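Local coordinates for protein nickel-dependent hydrogenase large subunit (Allochromatium vinosum, PDB 3MYR) that catalyses the reversible oxidation of molecular hydrogen at a nickel-iron centre, as the large subunit of a heterodimeric [NiFe] hydrogenase, at residues G279-Y284 / G389-V394; S385-P390 / T511-P516; G488-W493 / V507-W512; G524-A529 / F552-A557. One frame throughout, in Å; residues are numbered along the deposited sequence.

Interaction 1 of 4, residues G279-Y284 / G389-V394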
loop_
_atom_site.group_PDB
_atom_site.type_symbol
_atom_site.label_atom_id
_atom_site.label_comp_id
_atom_site.label_asym_id
_atom_site.label_seq_id
_atom_site.Cartn_x
_atom_site.Cartn_y
_atom_site.Cartn_z
ATOM N N GLY B 279 22.550 -6.346 9.872
ATOM C CA GLY B 279 22.923 -5.797 11.157
ATOM C C GLY B 279 22.847 -4.249 11.276
ATOM O O GLY B 279 23.186 -3.719 12.333
ATOM N N ASN B 280 22.434 -3.543 10.226
ATOM C CA ASN B 280 22.363 -2.054 10.226
ATOM C C ASN B 280 20.909 -1.642 10.007
ATOM O O ASN B 280 20.243 -2.250 9.182
ATOM C CB ASN B 280 23.181 -1.500 9.068
ATOM C CG ASN B 280 24.613 -2.053 9.063
ATOM O OD1 ASN B 280 25.223 -2.242 10.131
ATOM N ND2 ASN B 280 25.148 -2.291 7.887
ATOM N N PHE B 281 20.429 -0.625 10.730
ATOM C CA PHE B 281 19.011 -0.237 10.699
ATOM C C PHE B 281 18.911 1.270 10.622
ATOM O O PHE B 281 19.687 1.949 11.236
ATOM C CB PHE B 281 18.280 -0.765 11.934
ATOM C CG PHE B 281 18.346 -2.230 12.019
ATOM C CD1 PHE B 281 19.483 -2.846 12.565
ATOM C CD2 PHE B 281 17.317 -3.027 11.463
ATOM C CE1 PHE B 281 19.605 -4.289 12.588
ATOM C CE2 PHE B 281 17.414 -4.434 11.489
ATOM C CZ PHE B 281 18.599 -5.055 11.987
ATOM N N LEU B 282 17.946 1.786 9.875
ATOM C CA LEU B 282 17.848 3.205 9.711
ATOM C C LEU B 282 16.400 3.673 9.965
ATOM O O LEU B 282 15.441 3.087 9.413
ATOM C CB LEU B 282 18.313 3.549 8.283
ATOM C CG LEU B 282 18.040 4.943 7.728
ATOM C CD1 LEU B 282 19.020 5.919 8.409
ATOM C CD2 LEU B 282 18.223 4.945 6.223
ATOM N N CYS B 283 16.279 4.773 10.739
ATOM C CA CYS B 283 15.019 5.472 10.965
ATOM C C CYS B 283 15.182 6.962 10.727
ATOM O O CYS B 283 16.114 7.555 11.243
ATOM C CB CYS B 283 14.556 5.320 12.416
ATOM S SG CYS B 283 14.251 3.609 12.858
ATOM N N TYR B 284 14.207 7.569 10.062
ATOM C CA TYR B 284 14.120 9.020 10.052
ATOM C C TYR B 284 13.320 9.529 11.243
ATOM O O TYR B 284 13.408 10.734 11.567
ATOM C CB TYR B 284 13.499 9.519 8.757
ATOM C CG TYR B 284 14.170 9.079 7.473
ATOM C CD1 TYR B 284 15.544 8.757 7.438
ATOM C CD2 TYR B 284 13.445 9.101 6.245
ATOM C CE1 TYR B 284 16.173 8.403 6.210
ATOM C CE2 TYR B 284 14.084 8.724 4.975
ATOM C CZ TYR B 284 15.424 8.332 5.004
ATOM O OH TYR B 284 16.008 7.957 3.802
ATOM N N GLY B 389 12.110 -0.193 8.670
ATOM C CA GLY B 389 10.768 -0.779 8.862
ATOM C C GLY B 389 10.577 -1.080 10.348
ATOM O O GLY B 389 11.291 -0.523 11.219
ATOM N N PRO B 390 9.578 -1.931 10.668
ATOM C CA PRO B 390 9.270 -2.152 12.079
ATOM C C PRO B 390 10.429 -2.611 12.926
ATOM O O PRO B 390 10.501 -2.241 14.098
ATOM C CB PRO B 390 8.154 -3.245 12.051
ATOM C CG PRO B 390 7.455 -2.998 10.699
ATOM C CD PRO B 390 8.635 -2.603 9.755
ATOM N N LEU B 391 11.274 -3.507 12.411
ATOM C CA LEU B 391 12.408 -3.998 13.222
ATOM C C LEU B 391 13.386 -2.835 13.560
ATOM O O LEU B 391 13.864 -2.691 14.694
ATOM C CB LEU B 391 13.147 -5.142 12.522
ATOM C CG LEU B 391 14.260 -5.869 13.349
ATOM C CD1 LEU B 391 13.842 -6.252 14.805
ATOM C CD2 LEU B 391 14.808 -7.142 12.591
ATOM N N ALA B 392 13.648 -1.981 12.573
ATOM C CA ALA B 392 14.541 -0.813 12.794
ATOM C C ALA B 392 13.947 0.089 13.845
ATOM O O ALA B 392 14.662 0.584 14.708
ATOM C CB ALA B 392 14.728 -0.021 11.521
ATOM N N ARG B 393 12.617 0.261 13.824
ATOM C CA ARG B 393 11.971 1.188 14.757
ATOM C C ARG B 393 11.989 0.610 16.153
ATOM O O ARG B 393 12.237 1.310 17.155
ATOM C CB ARG B 393 10.530 1.535 14.310
ATOM C CG ARG B 393 10.489 2.660 13.216
ATOM C CD ARG B 393 8.992 3.061 12.926
ATOM N NE ARG B 393 8.267 1.911 12.342
ATOM C CZ ARG B 393 8.090 1.645 11.045
ATOM N NH1 ARG B 393 7.331 0.601 10.680
ATOM N NH2 ARG B 393 8.625 2.408 10.103
ATOM N N VAL B 394 11.678 -0.669 16.239
ATOM C CA VAL B 394 11.588 -1.277 17.569
ATOM C C VAL B 394 12.983 -1.346 18.182
ATOM O O VAL B 394 13.172 -1.063 19.373
ATOM C CB VAL B 394 10.862 -2.650 17.547
ATOM C CG1 VAL B 394 11.055 -3.411 18.839
ATOM C CG2 VAL B 394 9.386 -2.414 17.277
HETATM O O HOH W 1 12.808 2.804 9.326
#
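Phe281 reaches from strand 281-283 onto the first turn of helix 390-394, and its atoms meet the helix in order. CB rests on the methyl of Ala392, with Phe281 CB 3.7 Å from Ala392 CB. With CG anti to its own carbonyl carbon (chi1 -60°), the ring reaches over Ala392 toward Leu391: Phe281 CD2 lies 3.8 Å from Ala392 CA, and farther out CE2 meets Leu391 CD2 at 3.9 Å, the two side chains crossing at a slant. Two residues on, Cys283 turns its sulfur to the same turn, SG lying 3.6 Å from the carbonyl O of Ala392 and also close to CA and CG of Arg393. Strand and helix axes are nearly perpendicular, at 80°, and the small Ala392 lets the strand come close. Beside this apolar patch a water gives a hydrogen to Leu282 O and accepts one from the N of Gly389, the helix N-cap. The guanidinium of Arg393 is engaged in salt bridges with Glu436 and Glu484. The direct contact is therefore almost wholly van der Waals, its polar link between the segments being one bridging water, while the arginine's charge is met by carboxylates outside it.

Interaction 2 of 4, residues S385-P390 / T511-P516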
loop_
_atom_site.group_PDB
_atom_site.type_symbol
_atom_site.label_atom_id
_atom_site.label_comp_id
_atom_site.label_asym_id
_atom_site.label_seq_id
_atom_site.Cartn_x
_atom_site.Cartn_y
_atom_site.Cartn_z
ATOM N N SER B 385 24.530 -0.956 3.310
ATOM C CA SER B 385 23.213 -1.555 3.217
ATOM C C SER B 385 22.582 -1.528 4.569
ATOM O O SER B 385 23.224 -1.933 5.532
ATOM C CB SER B 385 23.317 -2.997 2.768
ATOM O OG SER B 385 23.589 -3.023 1.386
ATOM N N VAL B 386 21.313 -1.082 4.638
ATOM C CA VAL B 386 20.627 -1.029 5.893
ATOM C C VAL B 386 19.221 -1.651 5.737
ATOM O O VAL B 386 18.707 -1.796 4.613
ATOM C CB VAL B 386 20.537 0.460 6.448
ATOM C CG1 VAL B 386 21.882 1.092 6.588
ATOM C CG2 VAL B 386 19.738 1.309 5.507
ATOM N N GLU B 387 18.604 -1.963 6.871
ATOM C CA GLU B 387 17.218 -2.418 6.888
ATOM C C GLU B 387 16.354 -1.297 7.490
ATOM O O GLU B 387 16.778 -0.645 8.478
ATOM C CB GLU B 387 17.049 -3.675 7.731
ATOM C CG GLU B 387 15.558 -3.984 7.999
ATOM C CD GLU B 387 15.294 -5.379 8.568
ATOM O OE1 GLU B 387 14.173 -5.627 9.113
ATOM O OE2 GLU B 387 16.222 -6.225 8.517
ATOM N N VAL B 388 15.160 -1.057 6.912
ATOM C CA VAL B 388 14.254 -0.107 7.530
ATOM C C VAL B 388 12.953 -0.830 7.886
ATOM O O VAL B 388 12.687 -1.945 7.414
ATOM C CB VAL B 388 13.922 1.109 6.574
ATOM C CG1 VAL B 388 15.263 1.888 6.288
ATOM C CG2 VAL B 388 13.344 0.585 5.221
ATOM N N GLY B 389 12.110 -0.193 8.670
ATOM C CA GLY B 389 10.768 -0.779 8.862
ATOM C C GLY B 389 10.577 -1.080 10.348
ATOM O O GLY B 389 11.291 -0.523 11.219
ATOM N N PRO B 390 9.578 -1.931 10.668
ATOM C CA PRO B 390 9.270 -2.152 12.079
ATOM C C PRO B 390 10.429 -2.611 12.926
ATOM O O PRO B 390 10.501 -2.241 14.098
ATOM C CB PRO B 390 8.154 -3.245 12.051
ATOM C CG PRO B 390 7.455 -2.998 10.699
ATOM C CD PRO B 390 8.635 -2.603 9.755
ATOM N N THR B 511 12.419 0.386 -1.335
ATOM C CA THR B 511 13.660 0.650 -2.121
ATOM C C THR B 511 14.891 0.226 -1.338
ATOM O O THR B 511 15.708 -0.538 -1.826
ATOM C CB THR B 511 13.813 2.132 -2.610
ATOM O OG1 THR B 511 12.531 2.599 -3.048
ATOM C CG2 THR B 511 14.806 2.193 -3.795
ATOM N N TRP B 512 15.023 0.710 -0.103
ATOM C CA TRP B 512 16.124 0.266 0.774
ATOM C C TRP B 512 16.156 -1.244 0.894
ATOM O O TRP B 512 17.217 -1.870 0.665
ATOM C CB TRP B 512 15.912 0.830 2.221
ATOM C CG TRP B 512 16.149 2.309 2.300
ATOM C CD1 TRP B 512 15.211 3.285 2.288
ATOM C CD2 TRP B 512 17.423 2.966 2.430
ATOM N NE1 TRP B 512 15.807 4.526 2.437
ATOM C CE2 TRP B 512 17.169 4.359 2.505
ATOM C CE3 TRP B 512 18.760 2.506 2.496
ATOM C CZ2 TRP B 512 18.204 5.318 2.648
ATOM C CZ3 TRP B 512 19.798 3.451 2.624
ATOM C CH2 TRP B 512 19.515 4.858 2.718
ATOM N N ASN B 513 15.041 -1.843 1.359
ATOM C CA ASN B 513 15.124 -3.274 1.742
ATOM C C ASN B 513 15.275 -4.227 0.561
ATOM O O ASN B 513 15.998 -5.229 0.618
ATOM C CB ASN B 513 13.857 -3.652 2.552
ATOM C CG ASN B 513 13.822 -2.973 3.919
ATOM O OD1 ASN B 513 14.864 -2.625 4.475
ATOM N ND2 ASN B 513 12.642 -2.853 4.490
ATOM N N ALA B 514 14.524 -3.963 -0.514
ATOM C CA ALA B 514 14.425 -4.905 -1.648
ATOM C C ALA B 514 15.443 -4.584 -2.767
ATOM O O ALA B 514 15.508 -5.278 -3.817
ATOM C CB ALA B 514 13.027 -4.806 -2.208
ATOM N N GLY B 515 16.132 -3.463 -2.640
ATOM C CA GLY B 515 16.960 -2.954 -3.739
ATOM C C GLY B 515 18.144 -3.891 -3.953
ATOM O O GLY B 515 18.492 -4.686 -3.069
ATOM N N PRO B 516 18.772 -3.823 -5.129
ATOM C CA PRO B 516 19.740 -4.886 -5.437
ATOM C C PRO B 516 21.136 -4.516 -4.937
ATOM O O PRO B 516 21.301 -3.619 -4.071
ATOM C CB PRO B 516 19.702 -4.947 -6.990
ATOM C CG PRO B 516 19.564 -3.444 -7.347
ATOM C CD PRO B 516 18.528 -2.921 -6.289
HETATM O O HOH W 2 19.224 -2.822 2.177
#
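The indole of Trp512 has Val388 CG1 over one face, displaced toward the rim, while Val386 CG2 approaches obliquely, 3.4 Å from Trp512 CE3. The second flat group, the carboxamide of Asn513, makes a two-bond side-chain-to-backbone pairing with the N-H and C=O of one residue, Val388, which pins the loop leading into helix 390-399 to helix 509-514. Val388 N donates to Asn513 OD1 at 2.9 Å in the carbonyl plane, on a lone pair, and Asn513 ND2 donates to Val388 O at 3.1 Å. Both bonds are nearly straight, at 165° and 169°. The two bonds fix the rotation of the amide, and Asn513 OD1 also lies 3.4 Å from Glu387 CA. An alanine in place of Asn513 would probably leave the buried N-H and C=O of Val388 without these mates and open a gap beside Val388 CG2. The carboxylate of Glu387 is engaged in a salt bridge with Arg429. A water joins the two backbones farther along, donating to Val386 O and to Trp512 O, each 2.7 Å from it. In the second amide bond ND2 stands above the plane of the Val388 carbonyl, 38° out of it, although Val388 O lies close to the plane of the amide itself.

Interaction 3 of 4, residues G488-W493 / V507-W512. With NFV (Ni-Fe oxidized active center), chain N.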
loop_
_atom_site.group_PDB
_atom_site.type_symbol
_atom_site.label_atom_id
_atom_site.label_comp_id
_atom_site.label_asym_id
_atom_site.label_seq_id
_atom_site.Cartn_x
_atom_site.Cartn_y
_atom_site.Cartn_z
ATOM N N GLY B 488 8.855 1.428 6.667
ATOM C CA GLY B 488 10.109 1.993 7.165
ATOM C C GLY B 488 10.285 3.452 6.655
ATOM O O GLY B 488 9.318 4.103 6.191
ATOM N N ALA B 489 11.525 3.933 6.683
ATOM C CA ALA B 489 11.848 5.331 6.494
ATOM C C ALA B 489 11.593 5.755 5.056
ATOM O O ALA B 489 12.181 5.161 4.166
ATOM C CB ALA B 489 13.358 5.543 6.792
ATOM N N LEU B 490 10.880 6.866 4.857
ATOM C CA LEU B 490 10.426 7.297 3.549
ATOM C C LEU B 490 10.848 8.740 3.485
ATOM O O LEU B 490 10.641 9.472 4.462
ATOM C CB LEU B 490 8.863 7.256 3.449
ATOM C CG LEU B 490 8.194 8.053 2.306
ATOM C CD1 LEU B 490 8.547 7.425 0.958
ATOM C CD2 LEU B 490 6.623 7.984 2.413
ATOM N N GLY B 491 11.423 9.161 2.355
ATOM C CA GLY B 491 11.761 10.569 2.166
ATOM C C GLY B 491 11.406 10.983 0.728
ATOM O O GLY B 491 11.598 10.161 -0.213
ATOM N N HIS B 492 10.939 12.237 0.549
ATOM C CA HIS B 492 10.732 12.819 -0.744
ATOM C C HIS B 492 11.626 14.043 -0.755
ATOM O O HIS B 492 11.462 14.922 0.095
ATOM C CB HIS B 492 9.297 13.275 -0.932
ATOM C CG HIS B 492 8.320 12.145 -1.107
ATOM N ND1 HIS B 492 7.047 12.340 -1.575
ATOM C CD2 HIS B 492 8.450 10.806 -0.920
ATOM C CE1 HIS B 492 6.417 11.178 -1.644
ATOM N NE2 HIS B 492 7.264 10.227 -1.294
ATOM N N TRP B 493 12.558 14.112 -1.715
ATOM C CA TRP B 493 13.395 15.315 -1.809
ATOM C C TRP B 493 12.883 16.141 -2.991
ATOM O O TRP B 493 12.782 15.614 -4.107
ATOM C CB TRP B 493 14.834 14.894 -2.065
ATOM C CG TRP B 493 15.551 14.424 -0.840
ATOM C CD1 TRP B 493 16.507 15.134 -0.142
ATOM C CD2 TRP B 493 15.492 13.118 -0.232
ATOM N NE1 TRP B 493 17.006 14.362 0.872
ATOM C CE2 TRP B 493 16.388 13.135 0.857
ATOM C CE3 TRP B 493 14.668 11.968 -0.428
ATOM C CZ2 TRP B 493 16.572 12.026 1.695
ATOM C CZ3 TRP B 493 14.856 10.861 0.378
ATOM C CH2 TRP B 493 15.797 10.892 1.448
ATOM N N VAL B 507 12.819 8.217 -2.132
ATOM C CA VAL B 507 13.500 7.001 -1.721
ATOM C C VAL B 507 12.610 6.397 -0.652
ATOM O O VAL B 507 12.356 6.988 0.390
ATOM C CB VAL B 507 14.888 7.283 -1.134
ATOM C CG1 VAL B 507 15.607 5.963 -0.866
ATOM C CG2 VAL B 507 15.725 8.226 -2.087
ATOM N N VAL B 508 12.208 5.169 -0.900
ATOM C CA VAL B 508 11.020 4.582 -0.264
ATOM C C VAL B 508 11.492 3.334 0.559
ATOM O O VAL B 508 12.524 2.733 0.227
ATOM C CB VAL B 508 9.995 4.229 -1.373
ATOM C CG1 VAL B 508 8.687 3.775 -0.770
ATOM C CG2 VAL B 508 9.739 5.528 -2.213
ATOM N N PRO B 509 10.801 3.001 1.652
ATOM C CA PRO B 509 11.317 1.884 2.475
ATOM C C PRO B 509 11.637 0.571 1.729
ATOM O O PRO B 509 12.725 0.013 1.890
ATOM C CB PRO B 509 10.255 1.710 3.580
ATOM C CG PRO B 509 9.116 2.641 3.221
ATOM C CD PRO B 509 9.713 3.725 2.349
ATOM N N SER B 510 10.774 0.149 0.816
ATOM C CA SER B 510 11.049 -1.100 0.121
ATOM C C SER B 510 12.141 -0.870 -0.923
ATOM O O SER B 510 12.763 -1.833 -1.298
ATOM C CB SER B 510 9.789 -1.687 -0.523
ATOM O OG SER B 510 8.965 -2.170 0.514
ATOM N N THR B 511 12.419 0.386 -1.335
ATOM C CA THR B 511 13.660 0.650 -2.121
ATOM C C THR B 511 14.891 0.226 -1.338
ATOM O O THR B 511 15.708 -0.538 -1.826
ATOM C CB THR B 511 13.813 2.132 -2.610
ATOM O OG1 THR B 511 12.531 2.599 -3.048
ATOM C CG2 THR B 511 14.806 2.193 -3.795
ATOM N N TRP B 512 15.023 0.710 -0.103
ATOM C CA TRP B 512 16.124 0.266 0.774
ATOM C C TRP B 512 16.156 -1.244 0.894
ATOM O O TRP B 512 17.217 -1.870 0.665
ATOM C CB TRP B 512 15.912 0.830 2.221
ATOM C CG TRP B 512 16.149 2.309 2.300
ATOM C CD1 TRP B 512 15.211 3.285 2.288
ATOM C CD2 TRP B 512 17.423 2.966 2.430
ATOM N NE1 TRP B 512 15.807 4.526 2.437
ATOM C CE2 TRP B 512 17.169 4.359 2.505
ATOM C CE3 TRP B 512 18.760 2.506 2.496
ATOM C CZ2 TRP B 512 18.204 5.318 2.648
ATOM C CZ3 TRP B 512 19.798 3.451 2.624
ATOM C CH2 TRP B 512 19.515 4.858 2.718
HETATM FE FE NFV N . 5.101 1.966 1.073
HETATM NI NI NFV N . 3.244 0.499 -0.792
HETATM C C1 NFV N . 5.817 3.340 1.353
HETATM O O1 NFV N . 6.396 4.398 1.637
HETATM C C2 NFV N . 4.947 1.709 2.956
HETATM N N2 NFV N . 4.849 1.577 4.129
HETATM C C3 NFV N . 6.730 1.022 0.996
HETATM N N3 NFV N . 7.746 0.445 0.921
HETATM O O4 NFV N . 4.164 0.231 0.829
HETATM O O HOH W 3 13.914 6.677 2.521
#
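Backbone bonds join Gly491 and Val507 as an antiparallel hydrogen-bonded pair of neighbouring strands. Gly491 N donates to Val507 O at 3.1 Å and Val507 N to Gly491 O at 3.0 Å. Beyond this pair the second strand turns into helix 509-514, with Val508 at its N-cap, and a water takes over the bridging. It donates to Ala489 O and Val507 O and accepts from Trp512 NE1 at the edge of the indole, in its plane.

Apolar contacts accompany the backbone pair. The ring of Trp493 brings CZ3 to within 3.7 Å of Val507 CG2, its NE1 being bound to Leu318 O. Toward the metals, Leu490 CD1 meets Val508 CG2, and Leu490 CB lies 3.8 Å from Pro509 CD. The proline ring also packs on the backbone, Pro509 CG lying 3.3 Å from Gly488 O. A side chain on Gly488 would point at this proline, and at the backbone angles of Gly488 it would also run into the preceding carbonyl O.

The third group of contacts is with the cofactor. Val508 CG1 lies 3.4 Å from O1 of the nickel-iron centre, where Pro509 CD and Leu490 CD2 also approach. Ser510 grips N3 with both its N and its OG, the bond from Ser510 OG to N3 measuring 2.9 Å. Two of the diatomic ligands thus have unlike surroundings: O1 meets mainly hydrocarbon, whereas N3 accepts from two donors of Ser510, consistent with a carbonyl and a cyanide.

Interaction 4 of 4, residues G524-A529 / F552-A557. With NFV (Ni-Fe oxidized active center), chain N.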
loop_
_atom_site.group_PDB
_atom_site.type_symbol
_atom_site.label_atom_id
_atom_site.label_comp_id
_atom_site.label_asym_id
_atom_site.label_seq_id
_atom_site.Cartn_x
_atom_site.Cartn_y
_atom_site.Cartn_z
ATOM N N GLY B 524 21.423 -6.126 -0.813
ATOM C CA GLY B 524 20.400 -5.469 -0.029
ATOM C C GLY B 524 19.764 -6.370 1.041
ATOM O O GLY B 524 20.036 -7.574 1.083
ATOM N N ALA B 525 18.871 -5.792 1.876
ATOM C CA ALA B 525 18.282 -6.526 3.023
ATOM C C ALA B 525 17.632 -7.876 2.626
ATOM O O ALA B 525 17.934 -8.896 3.240
ATOM C CB ALA B 525 17.350 -5.686 3.803
ATOM N N TYR B 526 16.807 -7.893 1.580
ATOM C CA TYR B 526 16.098 -9.165 1.244
ATOM C C TYR B 526 17.157 -10.188 0.880
ATOM O O TYR B 526 17.097 -11.337 1.253
ATOM C CB TYR B 526 15.217 -9.005 0.000
ATOM C CG TYR B 526 13.947 -8.181 0.156
ATOM C CD1 TYR B 526 13.706 -7.402 1.301
ATOM C CD2 TYR B 526 13.006 -8.163 -0.854
ATOM C CE1 TYR B 526 12.524 -6.650 1.437
ATOM C CE2 TYR B 526 11.808 -7.414 -0.723
ATOM C CZ TYR B 526 11.604 -6.623 0.393
ATOM O OH TYR B 526 10.507 -5.772 0.440
ATOM N N GLU B 527 18.100 -9.765 0.055
ATOM C CA GLU B 527 19.112 -10.661 -0.461
ATOM C C GLU B 527 20.007 -11.193 0.681
ATOM O O GLU B 527 20.286 -12.403 0.769
ATOM C CB GLU B 527 19.927 -9.943 -1.581
ATOM C CG GLU B 527 19.097 -9.517 -2.841
ATOM C CD GLU B 527 19.927 -8.585 -3.766
ATOM O OE1 GLU B 527 19.724 -8.572 -5.006
ATOM O OE2 GLU B 527 20.830 -7.880 -3.248
ATOM N N ALA B 528 20.414 -10.312 1.585
ATOM C CA ALA B 528 21.295 -10.746 2.668
ATOM C C ALA B 528 20.465 -11.613 3.626
ATOM O O ALA B 528 21.001 -12.562 4.221
ATOM C CB ALA B 528 21.901 -9.544 3.425
ATOM N N ALA B 529 19.157 -11.342 3.735
ATOM C CA ALA B 529 18.289 -12.121 4.636
ATOM C C ALA B 529 18.174 -13.600 4.169
ATOM O O ALA B 529 18.236 -14.510 4.991
ATOM C CB ALA B 529 16.900 -11.479 4.717
ATOM N N PHE B 552 9.387 -8.845 5.509
ATOM C CA PHE B 552 9.714 -7.424 5.201
ATOM C C PHE B 552 8.524 -6.609 4.691
ATOM O O PHE B 552 8.656 -5.397 4.488
ATOM C CB PHE B 552 10.857 -7.320 4.130
ATOM C CG PHE B 552 12.210 -7.706 4.638
ATOM C CD1 PHE B 552 13.049 -6.746 5.180
ATOM C CD2 PHE B 552 12.698 -9.017 4.466
ATOM C CE1 PHE B 552 14.341 -7.046 5.613
ATOM C CE2 PHE B 552 13.997 -9.351 4.912
ATOM C CZ PHE B 552 14.821 -8.385 5.470
ATOM N N ASP B 553 7.387 -7.276 4.441
ATOM C CA ASP B 553 6.178 -6.621 3.936
ATOM C C ASP B 553 6.537 -5.857 2.624
ATOM O O ASP B 553 6.372 -4.646 2.543
ATOM C CB ASP B 553 5.678 -5.646 5.048
ATOM C CG ASP B 553 4.258 -5.077 4.803
ATOM O OD1 ASP B 553 3.839 -4.232 5.651
ATOM O OD2 ASP B 553 3.604 -5.358 3.759
ATOM N N PRO B 554 7.041 -6.556 1.595
ATOM C CA PRO B 554 7.498 -5.845 0.377
ATOM C C PRO B 554 6.382 -5.080 -0.339
ATOM O O PRO B 554 5.242 -5.532 -0.394
ATOM C CB PRO B 554 7.985 -6.965 -0.553
ATOM C CG PRO B 554 8.222 -8.183 0.356
ATOM C CD PRO B 554 7.268 -8.011 1.513
ATOM N N CYS B 555 6.733 -3.945 -0.927
ATOM C CA CYS B 555 5.823 -3.208 -1.771
ATOM C C CYS B 555 6.647 -2.656 -2.932
ATOM O O CYS B 555 7.494 -1.781 -2.739
ATOM C CB CYS B 555 5.165 -2.081 -0.964
ATOM S SG CYS B 555 4.034 -1.157 -2.085
ATOM N N ILE B 556 6.454 -3.208 -4.133
ATOM C CA ILE B 556 7.380 -2.909 -5.260
ATOM C C ILE B 556 6.853 -1.687 -6.005
ATOM O O ILE B 556 7.600 -0.987 -6.696
ATOM C CB ILE B 556 7.558 -4.121 -6.213
ATOM C CG1 ILE B 556 8.165 -5.365 -5.450
ATOM C CG2 ILE B 556 8.460 -3.757 -7.357
ATOM C CD1 ILE B 556 9.222 -5.098 -4.354
ATOM N N ALA B 557 5.563 -1.413 -5.873
ATOM C CA ALA B 557 5.086 -0.152 -6.467
ATOM C C ALA B 557 5.744 0.975 -5.651
ATOM O O ALA B 557 6.325 1.909 -6.227
ATOM C CB ALA B 557 3.503 -0.046 -6.357
HETATM FE FE NFV N . 5.101 1.966 1.073
HETATM NI NI NFV N . 3.244 0.499 -0.792
HETATM C C1 NFV N . 5.817 3.340 1.353
HETATM O O1 NFV N . 6.396 4.398 1.637
HETATM C C2 NFV N . 4.947 1.709 2.956
HETATM N N2 NFV N . 4.849 1.577 4.129
HETATM C C3 NFV N . 6.730 1.022 0.996
HETATM N N3 NFV N . 7.746 0.445 0.921
HETATM O O4 NFV N . 4.164 0.231 0.829
HETATM O O HOH W 4 10.006 -3.941 2.379
#
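Phe552 and Pro554, in the turn that carries the nickel ligand Cys555 of the active site, pack on Ala525, Tyr526 and Ala529 at the start of helix 525-531. The turn joins helix 543-551 to helix 556-560. The Cys555 side chain leaves the backbone away from helix 525-531, and SG, anti to the backbone N (chi1 179°), reaches nickel, with Cys555 SG 2.2 Å from the metal; Cys61 SG binds the same nickel.

Facing that helix, Phe552 and Tyr526 run alongside each other from opposite ends. Tyr526 CD1 lies over one face of the Phe552 ring, offset toward the rim, the planes of the two rings being inclined at 43° and their centroids 4.9 Å apart. Tyr526 CE1 comes to 3.2 Å from Phe552 CB, a tight approach. Ala529 CB sits at the edge of the phenylalanine ring, 3.6 Å from Phe552 CE2, and Ala525 CB lies 3.8 Å from Phe552 CE1. An alanine at Phe552 would probably open a gap between these two methyls and the tyrosine ring, leaving that ring freer to shift. The tip of Tyr526 reaches Pro554, its OH 3.0 Å from Pro554 CB. In the ring plane, Tyr526 OH lies 2.7 Å from a water that donates to Phe552 O and so links helix and turn.

Around this core, Arg429 makes a cation-pi contact with Phe552, and Ser510 of helix 509-514 bonds through its OG to Cys555 N. Tyr526 also touches Ile549 of helix 543-551 and Ala514 of helix 509-514, which places its ring among neighbouring helices.

In the fold
From the N terminus, strand 281-288 is met first, and interaction 1 closes a long loop by bringing it to helix 390-399. Interaction 2 begins on residues 385-390, overlapping the end of that loop, so the two cross, and it spans 120 residues to helix 509-514. Interaction 3 is a short closure within the span of interaction 2, joining neighbouring strands and ending on the same helix. Interaction 4 follows in series and ties helix 525-531 to the turn before the C-terminal helix 556-560. Interactions 1 and 2 meet through backbone bonds of Glu387 to Asn280 and Leu282; Asn513 to Tyr526 links 2 and 4. Interactions 3 and 4 both reach the nickel-iron centre.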